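Long-range contacts in malonyl CoA-acyl carrier protein transacylase (Mycobacterium tuberculosis, PDB 2QC3), which catalyses the transfer of the malonyl group from malonyl-CoA to holo-acyl carrier protein, a step of fatty acid biosynthesis: residues A7-Q13 and F269-L275; P20-L24 and V291-L297; A98-V104 and A216-L222; R146-L152 and A171-L175; A202-A207 and L241-T246. One frame throughout, in Å; residues are numbered along the deposited sequence.

Contact 1 of 5, residues A7-Q13 and F269-L275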
# COMPACT_ATOMS: atom_id res chain seq x y z
N ALA A 7 -6.53 -1.08 0.88
CA ALA A 7 -5.80 0.19 0.85
C ALA A 7 -4.64 0.10 -0.14
O ALA A 7 -3.74 -0.73 0.01
CB ALA A 7 -5.29 0.55 2.25
N PRO A 8 -4.63 0.98 -1.15
CA PRO A 8 -3.59 1.02 -2.18
C PRO A 8 -2.21 1.47 -1.71
O PRO A 8 -2.07 2.14 -0.68
CB PRO A 8 -4.17 1.96 -3.23
CG PRO A 8 -4.93 2.95 -2.38
CD PRO A 8 -5.64 2.03 -1.40
N GLY A 9 -1.19 1.08 -2.48
CA GLY A 9 0.18 1.45 -2.19
C GLY A 9 0.70 2.42 -3.25
O GLY A 9 -0.09 2.96 -4.02
N GLN A 10 2.01 2.62 -3.30
CA GLN A 10 2.60 3.55 -4.27
C GLN A 10 2.32 3.19 -5.72
O GLN A 10 2.06 2.03 -6.05
CB GLN A 10 4.11 3.67 -4.06
CG GLN A 10 4.52 4.24 -2.71
CD GLN A 10 6.03 4.43 -2.58
OE1 GLN A 10 6.63 5.24 -3.29
NE2 GLN A 10 6.64 3.68 -1.67
N GLY A 11 2.39 4.20 -6.58
CA GLY A 11 2.15 4.00 -8.00
C GLY A 11 0.79 4.48 -8.43
O GLY A 11 0.52 4.62 -9.62
N SER A 12 -0.08 4.74 -7.46
CA SER A 12 -1.43 5.20 -7.75
C SER A 12 -1.62 6.70 -7.55
O SER A 12 -2.58 7.29 -8.06
CB SER A 12 -2.43 4.43 -6.89
OG SER A 12 -2.04 4.45 -5.52
N GLN A 13 -0.71 7.33 -6.81
CA GLN A 13 -0.81 8.76 -6.55
C GLN A 13 -0.82 9.59 -7.83
O GLN A 13 -0.13 9.26 -8.80
CB GLN A 13 0.33 9.22 -5.64
CG GLN A 13 1.73 9.19 -6.26
CD GLN A 13 2.23 7.79 -6.53
OE1 GLN A 13 1.88 6.84 -5.83
NE2 GLN A 13 3.09 7.65 -7.54
N PHE A 269 -10.01 1.73 -1.49
CA PHE A 269 -9.94 3.13 -1.12
C PHE A 269 -9.03 3.91 -2.06
O PHE A 269 -8.20 3.32 -2.77
CB PHE A 269 -9.43 3.26 0.31
CG PHE A 269 -10.43 2.88 1.35
CD1 PHE A 269 -10.82 1.55 1.50
CD2 PHE A 269 -11.00 3.84 2.18
CE1 PHE A 269 -11.77 1.19 2.44
CE2 PHE A 269 -11.94 3.49 3.13
CZ PHE A 269 -12.33 2.16 3.27
N PRO A 270 -9.18 5.24 -2.12
CA PRO A 270 -8.34 6.07 -2.99
C PRO A 270 -6.94 6.27 -2.40
O PRO A 270 -6.74 6.12 -1.20
CB PRO A 270 -9.13 7.38 -3.07
CG PRO A 270 -9.82 7.44 -1.76
CD PRO A 270 -10.32 6.02 -1.60
N PRO A 271 -5.96 6.58 -3.26
CA PRO A 271 -6.16 6.72 -4.70
C PRO A 271 -6.31 5.34 -5.34
O PRO A 271 -5.33 4.61 -5.49
CB PRO A 271 -4.89 7.45 -5.15
CG PRO A 271 -3.86 6.93 -4.18
CD PRO A 271 -4.59 6.98 -2.87
N ALA A 272 -7.54 4.99 -5.69
CA ALA A 272 -7.84 3.70 -6.29
C ALA A 272 -6.77 3.29 -7.30
O ALA A 272 -6.36 4.09 -8.15
CB ALA A 272 -9.20 3.75 -6.97
N GLY A 273 -6.34 2.04 -7.20
CA GLY A 273 -5.32 1.54 -8.11
C GLY A 273 -5.76 0.32 -8.89
O GLY A 273 -6.67 0.38 -9.70
N THR A 274 -5.11 -0.81 -8.61
CA THR A 274 -5.43 -2.06 -9.30
C THR A 274 -5.80 -3.19 -8.35
O THR A 274 -6.03 -4.31 -8.78
CB THR A 274 -4.22 -2.52 -10.15
OG1 THR A 274 -3.12 -2.82 -9.28
CG2 THR A 274 -3.80 -1.42 -11.13
N LEU A 275 -5.86 -2.90 -7.05
CA LEU A 275 -6.18 -3.95 -6.08
C LEU A 275 -7.55 -4.58 -6.34
O LEU A 275 -7.71 -5.79 -6.22
CB LEU A 275 -6.12 -3.39 -4.65
CG LEU A 275 -4.79 -2.74 -4.27
CD1 LEU A 275 -4.79 -2.40 -2.78
CD2 LEU A 275 -3.64 -3.69 -4.62

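Contact 2 of 5, residues P20-L24 and V291-L297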
# COMPACT_ATOMS: atom_id res chain seq x y z
N PRO A 20 -10.82 16.55 -4.59
CA PRO A 20 -12.20 16.13 -4.37
C PRO A 20 -12.52 15.70 -2.94
O PRO A 20 -13.68 15.50 -2.60
CB PRO A 20 -12.37 15.00 -5.37
CG PRO A 20 -11.00 14.38 -5.40
CD PRO A 20 -10.10 15.59 -5.45
N TRP A 21 -11.50 15.57 -2.09
CA TRP A 21 -11.75 15.16 -0.72
C TRP A 21 -11.68 16.32 0.28
O TRP A 21 -12.33 16.28 1.32
CB TRP A 21 -10.78 14.05 -0.29
CG TRP A 21 -10.97 12.79 -1.09
CD1 TRP A 21 -10.24 12.38 -2.16
CD2 TRP A 21 -12.02 11.82 -0.92
NE1 TRP A 21 -10.76 11.22 -2.68
CE2 TRP A 21 -11.85 10.85 -1.94
CE3 TRP A 21 -13.08 11.68 -0.02
CZ2 TRP A 21 -12.71 9.75 -2.07
CZ3 TRP A 21 -13.94 10.59 -0.16
CH2 TRP A 21 -13.75 9.64 -1.18
N LEU A 22 -10.92 17.36 -0.06
CA LEU A 22 -10.80 18.52 0.81
C LEU A 22 -12.09 19.33 0.85
O LEU A 22 -12.16 20.37 1.50
CB LEU A 22 -9.64 19.40 0.36
CG LEU A 22 -8.23 18.81 0.46
CD1 LEU A 22 -7.21 19.82 -0.03
CD2 LEU A 22 -7.95 18.42 1.91
N GLN A 23 -13.11 18.85 0.14
CA GLN A 23 -14.39 19.53 0.11
C GLN A 23 -15.26 19.05 1.27
O GLN A 23 -16.13 19.78 1.74
CB GLN A 23 -15.10 19.26 -1.22
CG GLN A 23 -14.38 19.81 -2.45
CD GLN A 23 -15.03 19.39 -3.76
OE1 GLN A 23 -14.57 19.75 -4.84
NE2 GLN A 23 -16.11 18.62 -3.66
N LEU A 24 -15.01 17.83 1.73
CA LEU A 24 -15.78 17.26 2.83
C LEU A 24 -15.60 18.05 4.12
O LEU A 24 -14.58 18.73 4.32
CB LEU A 24 -15.37 15.80 3.09
CG LEU A 24 -15.78 14.74 2.06
CD1 LEU A 24 -15.12 13.42 2.42
CD2 LEU A 24 -17.29 14.61 2.01
N VAL A 291 -13.33 3.58 -4.87
CA VAL A 291 -13.61 4.89 -4.29
C VAL A 291 -12.63 5.95 -4.76
O VAL A 291 -11.46 5.96 -4.37
CB VAL A 291 -13.58 4.83 -2.75
CG1 VAL A 291 -13.87 6.21 -2.17
CG2 VAL A 291 -14.59 3.82 -2.25
N LYS A 292 -13.11 6.84 -5.62
CA LYS A 292 -12.27 7.92 -6.13
C LYS A 292 -12.93 9.26 -5.89
O LYS A 292 -12.36 10.30 -6.22
CB LYS A 292 -11.99 7.71 -7.62
CG LYS A 292 -13.11 7.02 -8.38
CD LYS A 292 -14.38 7.83 -8.39
CE LYS A 292 -15.46 7.15 -9.22
NZ LYS A 292 -16.68 7.98 -9.34
N SER A 293 -14.13 9.24 -5.32
CA SER A 293 -14.86 10.46 -5.02
C SER A 293 -15.87 10.27 -3.90
O SER A 293 -16.45 9.19 -3.75
CB SER A 293 -15.56 11.00 -6.28
OG SER A 293 -16.58 10.12 -6.73
N PRO A 294 -16.09 11.31 -3.08
CA PRO A 294 -17.04 11.24 -1.97
C PRO A 294 -18.42 10.78 -2.43
O PRO A 294 -19.19 10.23 -1.65
CB PRO A 294 -17.06 12.68 -1.46
CG PRO A 294 -15.68 13.14 -1.73
CD PRO A 294 -15.42 12.62 -3.12
N ALA A 295 -18.71 11.00 -3.71
CA ALA A 295 -19.99 10.61 -4.29
C ALA A 295 -20.09 9.09 -4.42
O ALA A 295 -21.02 8.58 -5.04
CB ALA A 295 -20.17 11.26 -5.65
N ASP A 296 -19.13 8.39 -3.84
CA ASP A 296 -19.12 6.93 -3.90
C ASP A 296 -19.33 6.34 -2.51
O ASP A 296 -19.78 5.20 -2.38
CB ASP A 296 -17.79 6.44 -4.47
CG ASP A 296 -17.59 6.85 -5.91
OD1 ASP A 296 -16.47 6.66 -6.43
OD2 ASP A 296 -18.55 7.35 -6.53
N LEU A 297 -19.02 7.11 -1.48
CA LEU A 297 -19.17 6.64 -0.11
C LEU A 297 -20.63 6.39 0.29
O LEU A 297 -20.92 6.12 1.45
CB LEU A 297 -18.51 7.63 0.85
CG LEU A 297 -17.01 7.84 0.62
CD1 LEU A 297 -16.43 8.69 1.74
CD2 LEU A 297 -16.30 6.50 0.56
O HOH W 1 -9.83 10.51 -5.27

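Contact 3 of 5, residues A98-V104 and A216-L222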
# COMPACT_ATOMS: atom_id res chain seq x y z
N ALA A 98 -4.29 0.65 6.17
CA ALA A 98 -5.09 -0.52 6.55
C ALA A 98 -5.08 -0.68 8.07
O ALA A 98 -6.10 -1.03 8.67
CB ALA A 98 -4.53 -1.77 5.89
N TYR A 99 -3.93 -0.44 8.68
CA TYR A 99 -3.80 -0.56 10.13
C TYR A 99 -4.71 0.44 10.83
O TYR A 99 -5.37 0.12 11.82
CB TYR A 99 -2.35 -0.33 10.56
CG TYR A 99 -1.50 -1.57 10.49
CD1 TYR A 99 -1.65 -2.49 9.46
CD2 TYR A 99 -0.51 -1.81 11.46
CE1 TYR A 99 -0.86 -3.62 9.38
CE2 TYR A 99 0.29 -2.95 11.39
CZ TYR A 99 0.11 -3.84 10.35
OH TYR A 99 0.89 -4.97 10.26
N ALA A 100 -4.74 1.67 10.32
CA ALA A 100 -5.59 2.70 10.89
C ALA A 100 -7.05 2.34 10.67
O ALA A 100 -7.89 2.52 11.55
CB ALA A 100 -5.28 4.06 10.26
N ILE A 101 -7.36 1.81 9.49
CA ILE A 101 -8.74 1.42 9.20
C ILE A 101 -9.16 0.34 10.19
O ILE A 101 -10.27 0.38 10.72
CB ILE A 101 -8.88 0.93 7.74
CG1 ILE A 101 -8.76 2.13 6.79
CG2 ILE A 101 -10.21 0.20 7.55
CD1 ILE A 101 -8.60 1.76 5.32
N ALA A 102 -8.26 -0.61 10.45
CA ALA A 102 -8.54 -1.70 11.37
C ALA A 102 -8.36 -1.31 12.84
O ALA A 102 -8.37 -2.18 13.71
CB ALA A 102 -7.65 -2.90 11.04
N GLY A 103 -8.18 -0.02 13.10
CA GLY A 103 -8.05 0.46 14.47
C GLY A 103 -6.78 0.20 15.25
O GLY A 103 -6.75 0.37 16.47
N VAL A 104 -5.71 -0.19 14.57
CA VAL A 104 -4.46 -0.46 15.27
C VAL A 104 -3.74 0.84 15.64
O VAL A 104 -3.12 0.93 16.69
CB VAL A 104 -3.53 -1.35 14.42
CG1 VAL A 104 -2.17 -1.49 15.08
CG2 VAL A 104 -4.17 -2.71 14.24
N ALA A 216 -3.30 -0.32 19.39
CA ALA A 216 -4.40 -1.08 19.97
C ALA A 216 -4.60 -2.33 19.13
O ALA A 216 -4.22 -2.36 17.96
CB ALA A 216 -5.66 -0.23 19.97
N ASP A 217 -5.17 -3.37 19.73
CA ASP A 217 -5.42 -4.60 18.99
C ASP A 217 -6.40 -4.23 17.88
O ASP A 217 -7.26 -3.39 18.07
CB ASP A 217 -6.02 -5.66 19.92
CG ASP A 217 -4.98 -6.30 20.82
OD1 ASP A 217 -5.36 -6.99 21.79
OD2 ASP A 217 -3.77 -6.12 20.56
N PRO A 218 -6.25 -4.85 16.70
CA PRO A 218 -7.16 -4.53 15.60
C PRO A 218 -8.63 -4.79 15.92
O PRO A 218 -8.97 -5.78 16.57
CB PRO A 218 -6.64 -5.40 14.46
CG PRO A 218 -6.01 -6.56 15.16
CD PRO A 218 -5.29 -5.89 16.31
N THR A 219 -9.49 -3.89 15.47
CA THR A 219 -10.93 -4.02 15.70
C THR A 219 -11.56 -4.85 14.59
O THR A 219 -12.76 -5.13 14.61
CB THR A 219 -11.61 -2.63 15.73
OG1 THR A 219 -11.49 -2.00 14.45
CG2 THR A 219 -10.97 -1.75 16.79
N ALA A 220 -10.75 -5.23 13.61
CA ALA A 220 -11.24 -6.02 12.50
C ALA A 220 -10.16 -6.98 12.03
O ALA A 220 -9.00 -6.83 12.40
CB ALA A 220 -11.67 -5.12 11.35
N THR A 221 -10.55 -7.97 11.23
CA THR A 221 -9.58 -8.92 10.69
C THR A 221 -8.62 -8.11 9.82
O THR A 221 -9.03 -7.52 8.81
CB THR A 221 -10.27 -9.99 9.83
OG1 THR A 221 -11.31 -10.61 10.58
CG2 THR A 221 -9.26 -11.04 9.38
N LEU A 222 -7.36 -8.08 10.21
CA LEU A 222 -6.34 -7.32 9.49
C LEU A 222 -5.29 -8.27 8.93
O LEU A 222 -4.58 -8.95 9.69
CB LEU A 222 -5.69 -6.31 10.44
CG LEU A 222 -4.57 -5.38 9.94
CD1 LEU A 222 -5.10 -4.41 8.87
CD2 LEU A 222 -4.03 -4.60 11.11

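Contact 4 of 5, residues R146-L152 and A171-L175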
# COMPACT_ATOMS: atom_id res chain seq x y z
N ARG A 146 14.68 -17.21 -13.00
CA ARG A 146 15.57 -16.24 -13.62
C ARG A 146 15.90 -15.13 -12.63
O ARG A 146 17.04 -14.67 -12.57
CB ARG A 146 14.95 -15.66 -14.89
CG ARG A 146 15.86 -14.67 -15.62
CD ARG A 146 17.21 -15.31 -15.93
NE ARG A 146 18.13 -14.39 -16.60
CZ ARG A 146 19.42 -14.64 -16.83
NH1 ARG A 146 19.95 -15.80 -16.43
NH2 ARG A 146 20.17 -13.76 -17.46
N LEU A 147 14.91 -14.69 -11.85
CA LEU A 147 15.15 -13.63 -10.88
C LEU A 147 16.24 -14.02 -9.88
O LEU A 147 17.14 -13.22 -9.61
CB LEU A 147 13.86 -13.26 -10.12
CG LEU A 147 12.64 -12.75 -10.89
CD1 LEU A 147 11.65 -12.12 -9.89
CD2 LEU A 147 13.04 -11.71 -11.93
N GLU A 148 16.17 -15.22 -9.34
CA GLU A 148 17.18 -15.67 -8.38
C GLU A 148 18.55 -15.73 -9.04
O GLU A 148 19.55 -15.39 -8.43
CB GLU A 148 16.82 -17.04 -7.80
CG GLU A 148 17.85 -17.64 -6.87
CD GLU A 148 18.45 -18.91 -7.43
OE1 GLU A 148 19.19 -18.85 -8.43
OE2 GLU A 148 18.17 -19.99 -6.86
N GLN A 149 18.58 -16.17 -10.29
CA GLN A 149 19.83 -16.27 -11.05
C GLN A 149 20.52 -14.91 -11.14
O GLN A 149 21.74 -14.83 -11.17
CB GLN A 149 19.57 -16.76 -12.48
CG GLN A 149 19.01 -18.17 -12.62
CD GLN A 149 18.61 -18.48 -14.06
OE1 GLN A 149 19.41 -18.34 -14.98
NE2 GLN A 149 17.36 -18.90 -14.26
N LEU A 150 19.72 -13.84 -11.18
CA LEU A 150 20.24 -12.48 -11.30
C LEU A 150 20.32 -11.72 -9.98
O LEU A 150 20.58 -10.51 -9.98
CB LEU A 150 19.38 -11.70 -12.29
CG LEU A 150 19.27 -12.32 -13.69
CD1 LEU A 150 18.21 -11.61 -14.52
CD2 LEU A 150 20.65 -12.25 -14.36
N ASP A 151 20.11 -12.41 -8.87
CA ASP A 151 20.15 -11.77 -7.56
C ASP A 151 19.04 -10.74 -7.39
O ASP A 151 19.20 -9.76 -6.66
CB ASP A 151 21.51 -11.10 -7.31
CG ASP A 151 22.63 -12.11 -7.17
OD1 ASP A 151 22.38 -13.22 -6.66
OD2 ASP A 151 23.77 -11.78 -7.55
N LEU A 152 17.93 -10.98 -8.07
CA LEU A 152 16.78 -10.09 -7.97
C LEU A 152 15.76 -10.73 -7.04
O LEU A 152 15.63 -11.95 -6.98
CB LEU A 152 16.15 -9.87 -9.34
CG LEU A 152 17.02 -9.12 -10.35
CD1 LEU A 152 16.39 -9.18 -11.73
CD2 LEU A 152 17.20 -7.67 -9.89
N ALA A 171 21.20 -5.47 -12.13
CA ALA A 171 20.57 -6.77 -12.34
C ALA A 171 19.24 -6.59 -13.08
O ALA A 171 18.85 -7.42 -13.88
CB ALA A 171 20.36 -7.46 -11.00
N LEU A 172 18.54 -5.49 -12.81
CA LEU A 172 17.27 -5.24 -13.47
C LEU A 172 17.47 -5.04 -14.97
O LEU A 172 16.60 -5.39 -15.77
CB LEU A 172 16.58 -4.01 -12.87
CG LEU A 172 16.07 -4.25 -11.45
CD1 LEU A 172 15.74 -2.93 -10.77
CD2 LEU A 172 14.85 -5.17 -11.52
N GLU A 173 18.62 -4.49 -15.34
CA GLU A 173 18.94 -4.26 -16.74
C GLU A 173 19.21 -5.57 -17.46
O GLU A 173 18.80 -5.77 -18.60
CB GLU A 173 20.15 -3.34 -16.87
CG GLU A 173 19.87 -1.91 -16.47
CD GLU A 173 21.08 -1.01 -16.64
OE1 GLU A 173 21.60 -0.89 -17.77
OE2 GLU A 173 21.51 -0.41 -15.63
N LYS A 174 19.93 -6.47 -16.80
CA LYS A 174 20.22 -7.75 -17.43
C LYS A 174 18.90 -8.51 -17.60
O LYS A 174 18.78 -9.34 -18.50
CB LYS A 174 21.19 -8.57 -16.58
CG LYS A 174 22.59 -7.96 -16.45
CD LYS A 174 23.50 -8.87 -15.63
CE LYS A 174 24.95 -8.45 -15.77
NZ LYS A 174 25.85 -9.40 -15.08
N LEU A 175 17.92 -8.22 -16.74
CA LEU A 175 16.61 -8.88 -16.81
C LEU A 175 15.87 -8.41 -18.06
O LEU A 175 15.34 -9.22 -18.82
CB LEU A 175 15.77 -8.56 -15.57
CG LEU A 175 14.31 -9.07 -15.59
CD1 LEU A 175 14.28 -10.60 -15.67
CD2 LEU A 175 13.58 -8.60 -14.35
O HOH W 2 17.88 -12.06 -18.30

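Contact 5 of 5, residues A202-A207 and L241-T246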
# COMPACT_ATOMS: atom_id res chain seq x y z
N ALA A 202 16.77 1.77 6.28
CA ALA A 202 15.60 2.54 6.67
C ALA A 202 14.92 1.95 7.91
O ALA A 202 14.09 2.60 8.54
CB ALA A 202 14.60 2.60 5.51
N LEU A 203 15.29 0.72 8.26
CA LEU A 203 14.70 0.03 9.42
C LEU A 203 14.80 0.77 10.75
O LEU A 203 13.81 0.89 11.46
CB LEU A 203 15.31 -1.36 9.59
CG LEU A 203 14.74 -2.50 8.73
CD1 LEU A 203 15.52 -3.78 8.96
CD2 LEU A 203 13.27 -2.68 9.08
N ASP A 204 15.99 1.24 11.09
CA ASP A 204 16.21 1.93 12.35
C ASP A 204 15.24 3.07 12.60
O ASP A 204 14.57 3.11 13.63
CB ASP A 204 17.65 2.47 12.42
CG ASP A 204 18.65 1.40 12.78
OD1 ASP A 204 19.85 1.71 12.86
OD2 ASP A 204 18.24 0.24 12.99
N GLY A 205 15.16 3.99 11.65
CA GLY A 205 14.27 5.12 11.79
C GLY A 205 12.81 4.70 11.79
O GLY A 205 12.01 5.18 12.60
N PHE A 206 12.46 3.80 10.88
CA PHE A 206 11.08 3.33 10.79
C PHE A 206 10.71 2.56 12.05
O PHE A 206 9.63 2.74 12.61
CB PHE A 206 10.90 2.45 9.55
CG PHE A 206 9.47 2.09 9.26
CD1 PHE A 206 8.50 3.09 9.16
CD2 PHE A 206 9.08 0.77 9.08
CE1 PHE A 206 7.16 2.77 8.89
CE2 PHE A 206 7.75 0.44 8.81
CZ PHE A 206 6.79 1.45 8.71
N ALA A 207 11.62 1.71 12.51
CA ALA A 207 11.38 0.91 13.71
C ALA A 207 11.22 1.79 14.95
O ALA A 207 10.34 1.54 15.77
CB ALA A 207 12.52 -0.09 13.91
N LEU A 241 4.71 -5.00 10.51
CA LEU A 241 4.74 -3.81 9.66
C LEU A 241 6.17 -3.30 9.49
O LEU A 241 6.60 -2.99 8.39
CB LEU A 241 3.87 -2.70 10.27
CG LEU A 241 3.96 -1.31 9.63
CD1 LEU A 241 3.55 -1.37 8.18
CD2 LEU A 241 3.07 -0.34 10.38
N VAL A 242 6.92 -3.24 10.59
CA VAL A 242 8.30 -2.76 10.54
C VAL A 242 9.12 -3.71 9.67
O VAL A 242 9.85 -3.28 8.77
CB VAL A 242 8.91 -2.70 11.94
CG1 VAL A 242 10.38 -2.27 11.86
CG2 VAL A 242 8.13 -1.72 12.80
N SER A 243 8.99 -5.00 9.93
CA SER A 243 9.71 -6.01 9.18
C SER A 243 9.40 -6.00 7.68
O SER A 243 10.28 -6.26 6.86
CB SER A 243 9.42 -7.38 9.78
OG SER A 243 10.16 -8.39 9.12
N GLN A 244 8.16 -5.69 7.31
CA GLN A 244 7.78 -5.66 5.91
C GLN A 244 8.60 -4.68 5.09
O GLN A 244 8.64 -4.75 3.86
CB GLN A 244 6.29 -5.30 5.75
CG GLN A 244 5.39 -6.51 5.81
CD GLN A 244 5.79 -7.55 4.80
OE1 GLN A 244 5.68 -7.35 3.59
NE2 GLN A 244 6.28 -8.67 5.29
N LEU A 245 9.27 -3.76 5.78
CA LEU A 245 10.09 -2.77 5.11
C LEU A 245 11.08 -3.41 4.15
O LEU A 245 11.30 -2.92 3.05
CB LEU A 245 10.83 -1.92 6.15
CG LEU A 245 11.27 -0.53 5.70
CD1 LEU A 245 10.05 0.27 5.26
CD2 LEU A 245 11.98 0.19 6.85
N THR A 246 11.67 -4.53 4.55
CA THR A 246 12.65 -5.22 3.72
C THR A 246 12.15 -6.56 3.21
O THR A 246 12.92 -7.34 2.65
CB THR A 246 13.96 -5.48 4.52
OG1 THR A 246 13.66 -6.30 5.65
CG2 THR A 246 14.56 -4.16 5.00

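Contact 1 of 5, residues A7-Q13 and F269-L275
Two loops that leave the C-terminal ends of neighbouring parallel strands, 2-7 and 263-268, meet here through P8, S12, P271 and L275. The P8 ring stands against the backbone of the second loop: CD of P8 is 3.2 Å from O of F269, while CG of P8 also comes within 3.5 Å of O of P271. P271 follows a cis peptide bond and presents both its ring and its carbonyl to the first loop. S12 meets it on both counts, CB of S12 lying 3.2 Å from O of P271 and OG of S12 3.4 Å from CG of P271.

The first loop carries the G-Q-G-S-Q sequence of the FabD family, and its type II turn from G9 to S12 is tied from within. OG of S12 donates to O of G9 over 2.9 Å, and the C=O...donor angle of 172° puts the hydroxyl almost straight off the carbonyl. A second bond runs 2.8 Å from N of G11 to OE1 of Q13, reaching a lone pair in the amide plane. A7 bonds through its backbone to A89 and H91, beside the active-site serine S92 (by similarity). At the start of helix 275-282, L275 has CG anti to its carbonyl carbon (chi1 -56°), which turns the side chain back toward the first loop and brings CD1 of L275 to 3.4 Å from O of A7 and close to CA of P8.

Contact 2 of 5, residues P20-L24 and V291-L297
The indole of W21 takes P294 over one face and a row of aliphatic groups round its edge. CG of P294 is 3.8 Å from the centroid of the W21 six-membered ring and 27° off the ring normal, a CH-pi contact, with CD of P294 over the same face. P270 lies on the other side of the ring plane. At the edge, V291 CG1 approaches W21 CH2 to 3.6 Å and L297 CD1 approaches W21 CZ3 to 3.7 Å; CD1 of L24 is also in the plane. At the pyrrole N-H the edge is polar: NE1 of W21 donates to a water at 2.8 Å, and that water donates onward to O of K292 at 2.7 Å, joining the indole N-H to the backbone carbonyl of K292.

W21 opens a type I turn ending at L24, whereas P294 begins a short 3-10 turn beyond strand 288-290, an edge strand of the parallel sheet. P294 packs between P20, just before the turn, and L24 at its end: CG of P294 is 3.2 Å from O of P20, and CB of P294 is 4.0 Å from CD2 of L24. With CG anti to the carbonyl carbon (chi1 -64°), W21 carries its ring across to the second loop. Within that loop a salt bridge joins K292 NZ to D296 OD1. Helix 57-77 lies alongside, where L70 touches W21 and E74 touches both L24 and L297.

Contact 3 of 5, residues A98-V104 and A216-L222
O of A102 gathers several groups from the facing loop. N of T219 donates to it over 2.7 Å with an N-H...O angle of 160°, tilted 24° from the carbonyl plane. CA of P218 makes a C-H...O contact with the same O of A102 at 3.2 Å, and the T219 hydroxyl adds at most a weak bond. Two residues on, N of A216 donates to O of V104 at 3.0 Å, while CA of V104 approaches O of A216 to 3.3 Å. A102 and V104 flank G103, the positive-phi C-prime residue of the helix-ending Schellman motif (V104 N to Y99 O).

The apolar half centres on L222, whose CG lies anti to its backbone N (chi1 180°). Its CD2 sits over one face of the Y99 ring, 3.9 Å from the centroid, in a CH-pi contact. The other branch, CD1 of L222, packs 3.7 Å from CB of A102. V104 lies side by side with P218, CG2 of V104 being 3.7 Å from CB of P218. Helix 94-101, which follows the active-site serine S92 (by similarity), is joined to edge strand 221-222. A98 and I101 touch V88 of neighbouring strand 86-90, and Y99 OH bonds to A237 O of helix 234-243.

Contact 4 of 5, residues R146-L152 and A171-L175
The distinctive feature is how tightly A171 is held: its CB is 3.4 Å from CD2 of L152, closer than usual van der Waals contact, and 3.2 Å from O of L150. This methyl fits where helix 140-149 has ended in a Schellman motif with D151, at positive phi, as the C-prime residue. L152 splits its branches, CD2 meeting A171 and L172 while CD1 lies 3.9 Å from CD2 of L175. L175 holds CG anti to the backbone N (chi1 174°), and its CD2 also lies 4.0 Å from CD2 of L147.

The two helices belong to the smaller, ferredoxin-like part and cover one side of its mixed sheet; L147 and L175 both touch A165 of strand 162-166, and L172 and L175 reach S133 and V135 of strand 130-136.

On the outer side, a water accepts from NE of R146 at 2.9 Å and donates to O of K174 at 2.9 Å. CD2 of L150 lies over one guanidinium face of R146, while CD1 of L150 is 3.9 Å from CA of L175, the two leucines crossing at about a right angle. NH1 of R146 donates to OE1 of Q149 at 3.0 Å, in the guanidinium plane.

Contact 5 of 5, residues A202-A207 and L241-T246
F206 and L241 cross at about a right angle, F206 and L245 obliquely, and L203 slides past L245 in the opposite direction; these three relations set the interface between helix 203-211 and the last part of helix 234-243 with the residues after it. F206 holds CG anti to its backbone N (chi1 -171°), which sends the phenyl ring over to the second helix. There the ring edge meets a carbonyl, CE2 of F206 lying 3.6 Å from O of L241 with that oxygen near the ring plane. At the ring's far end, CZ of F206 is 4.1 Å from CG of L241.

L245 does most of its packing through CD2. That atom of L245 is 3.7 Å from CB of F206 and 3.8 Å from CB of A202. CD2 of L203 comes to 3.9 Å from the same CD2 of L245. L203 also runs over the backbone, its CD2 being 3.5 Å from O of V242, and crosses T246 at roughly a right angle. One turn along, CB of A207 lies 3.7 Å from CG1 of V242, where the two segments have their closest CA pair. Helix 107-125 backs the packing, with R117 touching both F206 and L245.

The contact is therefore an apolar one, of aliphatic and aromatic carbon; the one polar atom at the ring edge, O of L241, faces C-H groups that would be slightly positive. Beside it, O of Q244 is hydrogen-bonded to ND1 of H195, an active-site residue by similarity, so the packing of L245, next in the chain, is consistent with steadying that carbonyl.

Overall arrangement
Contacts 1 and 2 adjoin, CD of P270 in contact 1 lying 3.0 Å from O of V291 in contact 2, and contact 1 touches contact 3 through A7 and A98. Contact 3 in turn meets contact 5 where OH of Y99 is 3.7 Å from CB of L241. The active site, assigned by similarity, lies among these: the side chain of L275 in contact 1 is about 8 Å from that of S92, and that of L245 in contact 5 about 6 Å from that of H195. Contact 4 stands apart in the smaller sheet region, its centre about 42 Å from that of contact 2, on the opposite side of the chain's centre, and about 24 Å from that of contact 5.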